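Thermotoga maritima TmcAL (PDB 5Y0T) belongs to the HIGH nucleotidyl transferase family of the HUP clan and holds adenosine-5'-rp-alpha-thio-triphosphate in a pocket of its mainly helical chain. Local coordinates at residues Tyr119-Pro122 / Asp123-Lys127; Asn141-Lys144 / Tyr145-Arg149; Gly291-Arg294 / Asp295-Cys299; Val300-Lys303 / Arg304-Phe307. All coordinates share one frame; numbering follows the deposited sequence.

Contact 1 of 4, residues Tyr119-Pro122 / Asp123-Lys127; sequences YEQP and DEYQK
The carbonyl oxygen of P122 takes the backbone N-H of Q126 at 3.0 Å (P122 O to Q126 N), nearly straight at 165°, which makes it the first acceptor of the helix that starts at D123. The proline ring leans on the same turn, its CG lying 3.9 Å from CB of Y125. Q121 has positive phi where helix 108-120 ends, and its side chain folds back at chi2 (-75°), which carries the amide to the rim of the Y125 ring. There Q121 OE1 sits at the ring edge, in its plane, while NE2 is 3.7 Å from Y125 CE2; amide and ring stand 78° apart. Q121 NE2 is held chiefly by the backbone oxygen of L118, and it also donates weakly to a water, which lies 2.7 Å from Y125 OH. Q121 OE1 also meets the aliphatic part of Q126, 3.4 Å from its CG. Beyond the two segments, the Y125 ring packs on R143 and A146 of helix 139-153, and P122 on Y150 of that helix. The geometry is that of a short link between two consecutive helices, a positive-phi residue ending one and a proline at the N-cap position of the next.

Contact 2 of 4, residues Asn141-Lys144 / Tyr145-Arg149; sequences NARK and YALMR
N141-K144 and Y145-R149 are consecutive turns of one alpha-helix, 139-153, and four i to i+4 backbone bonds of 2.8 to 3.0 Å join them, from Y145 N, A146 N, L147 N and M148 N to the oxygens of N141, A142, R143 and K144. R149 N continues the pattern by donating to Y145 O. N141 O also lies 3.2 Å above the Y145 ring plane, offset toward the rim, and N141 CB is 3.9 Å from Y145 CE2. Near the CE1 corner, on the same side of the ring plane as N141 O, K144 CE approaches obliquely, 3.7 Å from Y145 CE1. The lysine chain leaves with CG anti to the backbone N (chi1 -176°) and bends at chi3; its NZ goes on to a salt bridge with E165. K144 and M148 run side by side in the same direction, as do R143 and L147, where R143 CG is 3.9 Å from L147 CD1. The R143 guanidinium forms a salt bridge with E174, and L147 packs against helix 108-120. Y145 also meets Y137 edge-to-face. M148 stays extended beyond CG and runs alongside the lysine, putting its methyl CE 3.5 Å from K144 CG.

Contact 3 of 4, residues Gly291-Arg294 / Asp295-Cys299; sequences GSYR and DFLEC
From its CB, the Y293 side chain follows a chi1 of -173° that swings the ring away from its own backbone N, alongside F296 and with one face turned to L297. CD1 and CE1 meet the rim of the phenylalanine, Y293 CE1 lying 3.5 Å from F296 CD1. The two rings meet rim to rim, with planes 17° apart, and neither lies over the face of the other. Further along, Y293 CE2 touches L297 CD1 and CZ approaches L297 CD2, while L297 CG stands 4.1 Å from the ring centroid, 13° off the normal, in a CH-pi contact over one face. The tip, Y293 OH, is 3.7 Å from L297 CD2. F296 goes on to meet F283 edge-to-face and F261 in the protein interior, and L297 packs on helix 307-318. C299, in the next turn, is joined by a disulfide to C286 of helix 279-289.

On the outer side S292 is the N-cap of helix 293-300. Its OG accepts from D295 N at 3.1 Å, while S292 O receives F296 N at 2.7 Å. One carboxylate oxygen of the aspartate, OD1, lies over a face of the R294 guanidinium, 2.9 Å from R294 NH2; because it is well out of the guanidinium plane, no N-H points at it and the salt bridge rests on charge alone. The other oxygen, D295 OD2, accepts a hydrogen bond from a water that also accepts from G291 N. The chemistry therefore divides: aromatic and aliphatic carbons face inward, while the opening turn carries a serine cap and an acidic group, whose negative charge would probably interact favourably with the positive end of the helix dipole.

Contact 4 of 4, residues Val300-Lys303 / Arg304-Phe307; sequences VKAK and RFTF
One face of the F307 ring carries K301 CD, which stands over its centre, 3.6 Å from the centroid and 8° off the normal, a CH-pi contact made by the aliphatic part of the lysine. The F305 ring has R304 CG over the centre of one face and the backbone N of A302 at its edge, near the ring plane. In turn, the R304 guanidinium has F305 CE2 over one face, offset toward the rim, and its NH1 reaches the A302 methyl, 4.1 Å from A302 CB. The loop joining helix 293-300 to helix 307-318 contains a type I beta turn, A302 to F305; K301 is the first residue to leave helical geometry, and T306 is the N-cap of the next helix, with OG1 accepting from R309 N.

The turn is closed by F305 N, which donates to A302 O at 3.0 Å with an N-H...O angle of 155°, from well above the carbonyl plane. K301 crosses F307 at about a right angle and bends at chi2 (100°) and chi4, which swings its ammonium back to the turn. V300 O, next to the F305 ring, accepts from R282 of helix 279-289, against which F305 also packs, and V300 and F305 both rest on I310. K301 NZ donates hydrogen bonds to both ends of the turn: to A302 O at 2.7 Å, from the face opposite F305 N, so that this oxygen accepts two bonds, and to F305 O at 2.6 Å, nearly in line with that carbonyl.

Overall arrangement
Contacts 1 and 2 touch, their centres 11 Å apart: the Y125 ring joins them, reaching L147 as well, so the link after helix 108-120 rests on helix 139-153. Contacts 3 and 4 form a second pair, 12 Å between centres, where E298, near the end of helix 293-300, meets the ring of F307, at the start of helix 307-318. The pairs are separate, though nearest atoms of contacts 2 and 4 come to about 6 Å. Contact 1 lies at the surface, whereas the other three are partly buried. Regular helix bonds dominate contact 2, a serine cap and aromatic packing mark contact 3, and a lysine binding carbonyls sets contact 4 apart.

Contact 1 of 4, residues Tyr119-Pro122 / Asp123-Lys127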
loop_
_atom_site.group_PDB
_atom_site.type_symbol
_atom_site.label_atom_id
_atom_site.label_comp_id
_atom_site.label_asym_id
_atom_site.label_seq_id
_atom_site.Cartn_x
_atom_site.Cartn_y
_atom_site.Cartn_z
ATOM N N TYR A 119 28.308 16.021 -22.492
ATOM C CA TYR A 119 28.779 14.710 -22.924
ATOM C C TYR A 119 30.286 14.571 -22.724
ATOM O O TYR A 119 30.768 13.586 -22.164
ATOM C CB TYR A 119 28.410 14.483 -24.396
ATOM C CG TYR A 119 28.975 13.222 -25.005
ATOM C CD1 TYR A 119 28.716 11.967 -24.446
ATOM C CD2 TYR A 119 29.746 13.279 -26.157
ATOM C CE1 TYR A 119 29.237 10.806 -25.012
ATOM C CE2 TYR A 119 30.266 12.129 -26.731
ATOM C CZ TYR A 119 30.009 10.900 -26.158
ATOM O OH TYR A 119 30.538 9.772 -26.740
ATOM N N GLU A 120 31.044 15.561 -23.177
ATOM C CA GLU A 120 32.497 15.455 -23.096
ATOM C C GLU A 120 33.044 15.745 -21.703
ATOM O O GLU A 120 34.123 15.268 -21.348
ATOM C CB GLU A 120 33.138 16.370 -24.125
ATOM C CG GLU A 120 32.934 15.848 -25.532
ATOM C CD GLU A 120 33.587 16.720 -26.564
ATOM O OE1 GLU A 120 34.073 17.809 -26.192
ATOM O OE2 GLU A 120 33.614 16.314 -27.741
ATOM N N GLN A 121 32.283 16.496 -20.914
ATOM C CA GLN A 121 32.670 16.802 -19.536
ATOM C C GLN A 121 34.078 17.402 -19.439
ATOM O O GLN A 121 34.935 16.854 -18.750
ATOM C CB GLN A 121 32.592 15.532 -18.668
ATOM C CG GLN A 121 31.175 15.005 -18.414
ATOM C CD GLN A 121 30.425 15.862 -17.393
ATOM O OE1 GLN A 121 30.981 16.236 -16.363
ATOM N NE2 GLN A 121 29.165 16.191 -17.690
ATOM N N PRO A 122 34.331 18.529 -20.129
ATOM C CA PRO A 122 35.659 19.139 -19.990
ATOM C C PRO A 122 35.959 19.529 -18.531
ATOM O O PRO A 122 35.037 19.920 -17.808
ATOM C CB PRO A 122 35.578 20.376 -20.895
ATOM C CG PRO A 122 34.108 20.678 -20.995
ATOM C CD PRO A 122 33.421 19.347 -20.954
ATOM N N ASP A 123 37.217 19.419 -18.112
ATOM C CA ASP A 123 37.544 19.533 -16.689
ATOM C C ASP A 123 37.177 20.900 -16.118
ATOM O O ASP A 123 36.709 20.968 -14.991
ATOM C CB ASP A 123 39.028 19.225 -16.424
ATOM C CG ASP A 123 39.964 19.954 -17.365
ATOM O OD1 ASP A 123 39.493 20.838 -18.110
ATOM O OD2 ASP A 123 41.175 19.642 -17.365
ATOM N N GLU A 124 37.358 21.971 -16.892
ATOM C CA GLU A 124 36.942 23.307 -16.446
ATOM C C GLU A 124 35.441 23.343 -16.115
ATOM O O GLU A 124 35.042 23.974 -15.137
ATOM C CB GLU A 124 37.257 24.375 -17.501
ATOM C CG GLU A 124 38.658 24.304 -18.116
ATOM C CD GLU A 124 38.642 23.725 -19.540
ATOM O OE1 GLU A 124 38.219 22.552 -19.722
ATOM O OE2 GLU A 124 39.047 24.455 -20.476
ATOM N N TYR A 125 34.614 22.688 -16.931
ATOM C CA TYR A 125 33.187 22.581 -16.616
ATOM C C TYR A 125 32.969 21.799 -15.325
ATOM O O TYR A 125 32.201 22.221 -14.460
ATOM C CB TYR A 125 32.389 21.909 -17.740
ATOM C CG TYR A 125 31.019 21.443 -17.258
ATOM C CD1 TYR A 125 29.976 22.353 -17.080
ATOM C CD2 TYR A 125 30.781 20.103 -16.943
ATOM C CE1 TYR A 125 28.734 21.942 -16.620
ATOM C CE2 TYR A 125 29.537 19.685 -16.481
ATOM C CZ TYR A 125 28.521 20.613 -16.326
ATOM O OH TYR A 125 27.287 20.212 -15.884
ATOM N N GLN A 126 33.631 20.648 -15.209
ATOM C CA GLN A 126 33.506 19.825 -14.009
ATOM C C GLN A 126 33.940 20.584 -12.759
ATOM O O GLN A 126 33.300 20.474 -11.718
ATOM C CB GLN A 126 34.324 18.544 -14.134
ATOM C CG GLN A 126 33.842 17.584 -15.210
ATOM C CD GLN A 126 34.408 16.190 -15.011
ATOM O OE1 GLN A 126 35.285 15.751 -15.753
ATOM N NE2 GLN A 126 33.916 15.494 -13.993
ATOM N N LYS A 127 35.028 21.341 -12.867
ATOM C CA LYS A 127 35.507 22.160 -11.744
ATOM C C LYS A 127 34.434 23.154 -11.305
ATOM O O LYS A 127 34.140 23.269 -10.121
ATOM C CB LYS A 127 36.784 22.922 -12.101
ATOM C CG LYS A 127 37.971 22.063 -12.483
ATOM C CD LYS A 127 38.314 21.029 -11.425
ATOM C CE LYS A 127 39.397 20.081 -11.932
ATOM N NZ LYS A 127 40.569 20.815 -12.504
HETATM O O HOH W 1 26.864 17.545 -15.738
#

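Contact 2 of 4, residues Asn141-Lys144 / Tyr145-Arg149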
loop_
_atom_site.group_PDB
_atom_site.type_symbol
_atom_site.label_atom_id
_atom_site.label_comp_id
_atom_site.label_asym_id
_atom_site.label_seq_id
_atom_site.Cartn_x
_atom_site.Cartn_y
_atom_site.Cartn_z
ATOM N N ASN A 141 20.443 23.846 -10.914
ATOM C CA ASN A 141 20.968 25.200 -10.777
ATOM C C ASN A 141 22.482 25.227 -10.953
ATOM O O ASN A 141 23.017 26.051 -11.699
ATOM C CB ASN A 141 20.586 25.798 -9.420
ATOM C CG ASN A 141 19.172 26.362 -9.400
ATOM O OD1 ASN A 141 18.603 26.683 -10.445
ATOM N ND2 ASN A 141 18.603 26.496 -8.204
ATOM N N ALA A 142 23.159 24.308 -10.270
ATOM C CA ALA A 142 24.613 24.194 -10.318
ATOM C C ALA A 142 25.126 23.995 -11.736
ATOM O O ALA A 142 26.087 24.647 -12.154
ATOM C CB ALA A 142 25.081 23.050 -9.434
ATOM N N ARG A 143 24.492 23.081 -12.463
ATOM C CA ARG A 143 24.816 22.842 -13.860
ATOM C C ARG A 143 24.633 24.112 -14.684
ATOM O O ARG A 143 25.463 24.431 -15.534
ATOM C CB ARG A 143 23.951 21.714 -14.427
ATOM C CG ARG A 143 24.148 21.479 -15.925
ATOM C CD ARG A 143 23.451 20.193 -16.386
ATOM N NE ARG A 143 21.996 20.308 -16.339
ATOM C CZ ARG A 143 21.151 19.346 -16.703
ATOM N NH1 ARG A 143 21.601 18.172 -17.151
ATOM N NH2 ARG A 143 19.848 19.564 -16.624
ATOM N N LYS A 144 23.549 24.837 -14.418
ATOM C CA LYS A 144 23.272 26.090 -15.114
ATOM C C LYS A 144 24.387 27.110 -14.884
ATOM O O LYS A 144 24.936 27.671 -15.837
ATOM C CB LYS A 144 21.924 26.666 -14.664
ATOM C CG LYS A 144 21.508 27.938 -15.409
ATOM C CD LYS A 144 20.099 28.398 -15.040
ATOM C CE LYS A 144 19.982 28.761 -13.563
ATOM N NZ LYS A 144 18.644 29.345 -13.238
ATOM N N TYR A 145 24.721 27.338 -13.617
ATOM C CA TYR A 145 25.751 28.302 -13.249
ATOM C C TYR A 145 27.110 27.869 -13.792
ATOM O O TYR A 145 27.902 28.699 -14.241
ATOM C CB TYR A 145 25.815 28.464 -11.725
ATOM C CG TYR A 145 24.515 28.926 -11.111
ATOM C CD1 TYR A 145 23.678 29.806 -11.787
ATOM C CD2 TYR A 145 24.120 28.477 -9.861
ATOM C CE1 TYR A 145 22.485 30.229 -11.232
ATOM C CE2 TYR A 145 22.931 28.893 -9.302
ATOM C CZ TYR A 145 22.119 29.769 -9.988
ATOM O OH TYR A 145 20.935 30.181 -9.427
ATOM N N ALA A 146 27.364 26.563 -13.763
ATOM C CA ALA A 146 28.637 26.036 -14.244
ATOM C C ALA A 146 28.773 26.246 -15.752
ATOM O O ALA A 146 29.850 26.606 -16.248
ATOM C CB ALA A 146 28.770 24.572 -13.893
ATOM N N LEU A 147 27.676 26.031 -16.473
ATOM C CA LEU A 147 27.664 26.247 -17.918
ATOM C C LEU A 147 27.875 27.716 -18.239
ATOM O O LEU A 147 28.638 28.061 -19.148
ATOM C CB LEU A 147 26.352 25.745 -18.528
ATOM C CG LEU A 147 26.209 24.225 -18.608
ATOM C CD1 LEU A 147 24.788 23.836 -18.975
ATOM C CD2 LEU A 147 27.185 23.647 -19.620
ATOM N N MET A 148 27.217 28.586 -17.472
ATOM C CA MET A 148 27.387 30.022 -17.647
ATOM C C MET A 148 28.838 30.428 -17.463
ATOM O O MET A 148 29.377 31.213 -18.243
ATOM C CB MET A 148 26.513 30.801 -16.661
ATOM C CG MET A 148 25.032 30.714 -16.952
ATOM S SD MET A 148 24.026 31.542 -15.707
ATOM C CE MET A 148 22.399 31.211 -16.359
ATOM N N ARG A 149 29.464 29.896 -16.421
ATOM C CA ARG A 149 30.838 30.255 -16.111
ATOM C C ARG A 149 31.749 29.703 -17.197
ATOM O O ARG A 149 32.729 30.348 -17.594
ATOM C CB ARG A 149 31.233 29.743 -14.723
ATOM C CG ARG A 149 30.586 30.535 -13.588
ATOM C CD ARG A 149 30.838 29.919 -12.218
ATOM N NE ARG A 149 32.231 30.031 -11.786
ATOM C CZ ARG A 149 32.732 29.404 -10.725
ATOM N NH1 ARG A 149 31.957 28.613 -9.996
ATOM N NH2 ARG A 149 34.009 29.559 -10.397
#

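Contact 3 of 4, residues Gly291-Arg294 / Asp295-Cys299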
loop_
_atom_site.group_PDB
_atom_site.type_symbol
_atom_site.label_atom_id
_atom_site.label_comp_id
_atom_site.label_asym_id
_atom_site.label_seq_id
_atom_site.Cartn_x
_atom_site.Cartn_y
_atom_site.Cartn_z
ATOM N N GLY A 291 -3.755 14.886 6.727
ATOM C CA GLY A 291 -4.923 14.060 6.485
ATOM C C GLY A 291 -5.379 13.941 5.042
ATOM O O GLY A 291 -6.347 13.238 4.764
ATOM N N SER A 292 -4.707 14.641 4.130
ATOM C CA SER A 292 -4.984 14.504 2.700
ATOM C C SER A 292 -3.690 14.632 1.926
ATOM O O SER A 292 -2.747 15.275 2.385
ATOM C CB SER A 292 -5.979 15.559 2.209
ATOM O OG SER A 292 -5.352 16.832 2.118
ATOM N N TYR A 293 -3.663 14.035 0.740
ATOM C CA TYR A 293 -2.480 14.030 -0.095
ATOM C C TYR A 293 -2.144 15.448 -0.537
ATOM O O TYR A 293 -0.972 15.810 -0.676
ATOM C CB TYR A 293 -2.695 13.114 -1.302
ATOM C CG TYR A 293 -1.465 12.900 -2.149
ATOM C CD1 TYR A 293 -0.268 12.480 -1.584
ATOM C CD2 TYR A 293 -1.502 13.119 -3.520
ATOM C CE1 TYR A 293 0.872 12.288 -2.379
ATOM C CE2 TYR A 293 -0.385 12.932 -4.305
ATOM C CZ TYR A 293 0.794 12.513 -3.734
ATOM O OH TYR A 293 1.894 12.319 -4.542
ATOM N N ARG A 294 -3.172 16.264 -0.732
ATOM C CA ARG A 294 -2.934 17.666 -1.061
ATOM C C ARG A 294 -2.158 18.329 0.081
ATOM O O ARG A 294 -1.174 19.026 -0.150
ATOM C CB ARG A 294 -4.250 18.408 -1.318
ATOM C CG ARG A 294 -4.059 19.810 -1.888
ATOM C CD ARG A 294 -5.335 20.644 -1.833
ATOM N NE ARG A 294 -5.697 20.995 -0.461
ATOM C CZ ARG A 294 -5.166 22.009 0.221
ATOM N NH1 ARG A 294 -4.239 22.780 -0.337
ATOM N NH2 ARG A 294 -5.559 22.250 1.467
ATOM N N ASP A 295 -2.596 18.101 1.315
ATOM C CA ASP A 295 -1.894 18.671 2.464
ATOM C C ASP A 295 -0.516 18.029 2.622
ATOM O O ASP A 295 0.448 18.708 2.990
ATOM C CB ASP A 295 -2.707 18.506 3.754
ATOM C CG ASP A 295 -3.956 19.377 3.777
ATOM O OD1 ASP A 295 -4.080 20.275 2.914
ATOM O OD2 ASP A 295 -4.812 19.168 4.663
ATOM N N PHE A 296 -0.432 16.724 2.353
ATOM C CA PHE A 296 0.846 16.011 2.374
ATOM C C PHE A 296 1.881 16.690 1.481
ATOM O O PHE A 296 3.005 16.949 1.904
ATOM C CB PHE A 296 0.663 14.560 1.916
ATOM C CG PHE A 296 1.957 13.800 1.744
ATOM C CD1 PHE A 296 2.501 13.602 0.479
ATOM C CD2 PHE A 296 2.613 13.260 2.845
ATOM C CE1 PHE A 296 3.681 12.890 0.317
ATOM C CE2 PHE A 296 3.798 12.534 2.689
ATOM C CZ PHE A 296 4.335 12.358 1.421
ATOM N N LEU A 297 1.487 16.951 0.240
ATOM C CA LEU A 297 2.374 17.555 -0.748
ATOM C C LEU A 297 2.873 18.919 -0.275
ATOM O O LEU A 297 4.066 19.221 -0.373
ATOM C CB LEU A 297 1.660 17.675 -2.102
ATOM C CG LEU A 297 1.458 16.362 -2.875
ATOM C CD1 LEU A 297 0.723 16.592 -4.205
ATOM C CD2 LEU A 297 2.797 15.676 -3.137
ATOM N N GLU A 298 1.966 19.732 0.258
ATOM C CA GLU A 298 2.337 21.042 0.787
ATOM C C GLU A 298 3.274 20.923 1.991
ATOM O O GLU A 298 4.187 21.724 2.153
ATOM C CB GLU A 298 1.086 21.836 1.171
ATOM C CG GLU A 298 0.220 22.242 -0.013
ATOM C CD GLU A 298 0.858 23.340 -0.863
ATOM O OE1 GLU A 298 1.780 24.043 -0.377
ATOM O OE2 GLU A 298 0.431 23.500 -2.025
ATOM N N CYS A 299 3.050 19.920 2.833
ATOM C CA CYS A 299 3.910 19.706 3.992
ATOM C C CYS A 299 5.337 19.329 3.583
ATOM O O CYS A 299 6.299 19.824 4.162
ATOM C CB CYS A 299 3.321 18.623 4.908
ATOM S SG CYS A 299 4.364 18.183 6.336
HETATM O O HOH W 2 -4.212 17.662 6.684
#

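Contact 4 of 4, residues Val300-Lys303 / Arg304-Phe307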
loop_
_atom_site.group_PDB
_atom_site.type_symbol
_atom_site.label_atom_id
_atom_site.label_comp_id
_atom_site.label_asym_id
_atom_site.label_seq_id
_atom_site.Cartn_x
_atom_site.Cartn_y
_atom_site.Cartn_z
ATOM N N VAL A 300 5.478 18.441 2.602
ATOM C CA VAL A 300 6.803 17.997 2.166
ATOM C C VAL A 300 7.507 19.117 1.392
ATOM O O VAL A 300 8.721 19.309 1.515
ATOM C CB VAL A 300 6.722 16.730 1.281
ATOM C CG1 VAL A 300 8.110 16.347 0.767
ATOM C CG2 VAL A 300 6.083 15.551 2.057
ATOM N N LYS A 301 6.724 19.850 0.601
ATOM C CA LYS A 301 7.225 20.943 -0.235
ATOM C C LYS A 301 7.963 22.025 0.548
ATOM O O LYS A 301 7.523 22.475 1.598
ATOM C CB LYS A 301 6.068 21.595 -1.011
ATOM C CG LYS A 301 6.440 22.877 -1.769
ATOM C CD LYS A 301 6.668 22.598 -3.258
ATOM C CE LYS A 301 7.105 23.851 -4.010
ATOM N NZ LYS A 301 8.402 24.396 -3.492
ATOM N N ALA A 302 9.095 22.445 0.009
ATOM C CA ALA A 302 9.797 23.601 0.535
ATOM C C ALA A 302 10.494 24.264 -0.627
ATOM O O ALA A 302 10.342 23.832 -1.774
ATOM C CB ALA A 302 10.788 23.206 1.614
ATOM N N LYS A 303 11.263 25.300 -0.317
ATOM C CA LYS A 303 11.994 26.055 -1.319
ATOM C C LYS A 303 12.758 25.142 -2.279
ATOM O O LYS A 303 12.666 25.294 -3.496
ATOM C CB LYS A 303 12.956 27.032 -0.630
ATOM C CG LYS A 303 13.720 27.948 -1.574
ATOM C CD LYS A 303 14.683 28.854 -0.805
ATOM C CE LYS A 303 15.479 29.739 -1.753
ATOM N NZ LYS A 303 16.165 28.922 -2.798
ATOM N N ARG A 304 13.484 24.171 -1.737
ATOM C CA ARG A 304 14.370 23.363 -2.570
ATOM C C ARG A 304 13.676 22.193 -3.270
ATOM O O ARG A 304 14.320 21.472 -4.034
ATOM C CB ARG A 304 15.550 22.841 -1.740
ATOM C CG ARG A 304 15.173 21.996 -0.537
ATOM C CD ARG A 304 16.325 21.925 0.464
ATOM N NE ARG A 304 16.038 21.011 1.569
ATOM C CZ ARG A 304 15.280 21.315 2.620
ATOM N NH1 ARG A 304 14.721 22.514 2.719
ATOM N NH2 ARG A 304 15.074 20.414 3.573
ATOM N N PHE A 305 12.376 21.999 -3.035
ATOM C CA PHE A 305 11.664 20.911 -3.719
ATOM C C PHE A 305 10.499 21.398 -4.575
ATOM O O PHE A 305 9.664 22.174 -4.121
ATOM C CB PHE A 305 11.152 19.885 -2.712
ATOM C CG PHE A 305 12.200 19.404 -1.758
ATOM C CD1 PHE A 305 13.353 18.797 -2.226
ATOM C CD2 PHE A 305 12.029 19.551 -0.386
ATOM C CE1 PHE A 305 14.326 18.355 -1.345
ATOM C CE2 PHE A 305 12.992 19.102 0.499
ATOM C CZ PHE A 305 14.145 18.507 0.020
ATOM N N THR A 306 10.466 20.958 -5.826
ATOM C CA THR A 306 9.308 21.172 -6.684
ATOM C C THR A 306 8.211 20.141 -6.406
ATOM O O THR A 306 8.482 19.055 -5.889
ATOM C CB THR A 306 9.680 21.096 -8.161
ATOM O OG1 THR A 306 10.012 19.745 -8.485
ATOM C CG2 THR A 306 10.867 22.007 -8.456
ATOM N N PHE A 307 6.974 20.487 -6.740
ATOM C CA PHE A 307 5.865 19.554 -6.580
ATOM C C PHE A 307 6.077 18.309 -7.434
ATOM O O PHE A 307 5.767 17.199 -7.006
ATOM C CB PHE A 307 4.532 20.227 -6.930
ATOM C CG PHE A 307 3.994 21.094 -5.830
ATOM C CD1 PHE A 307 3.570 20.531 -4.634
ATOM C CD2 PHE A 307 3.923 22.471 -5.978
ATOM C CE1 PHE A 307 3.084 21.327 -3.604
ATOM C CE2 PHE A 307 3.441 23.278 -4.951
ATOM C CZ PHE A 307 3.020 22.707 -3.763
#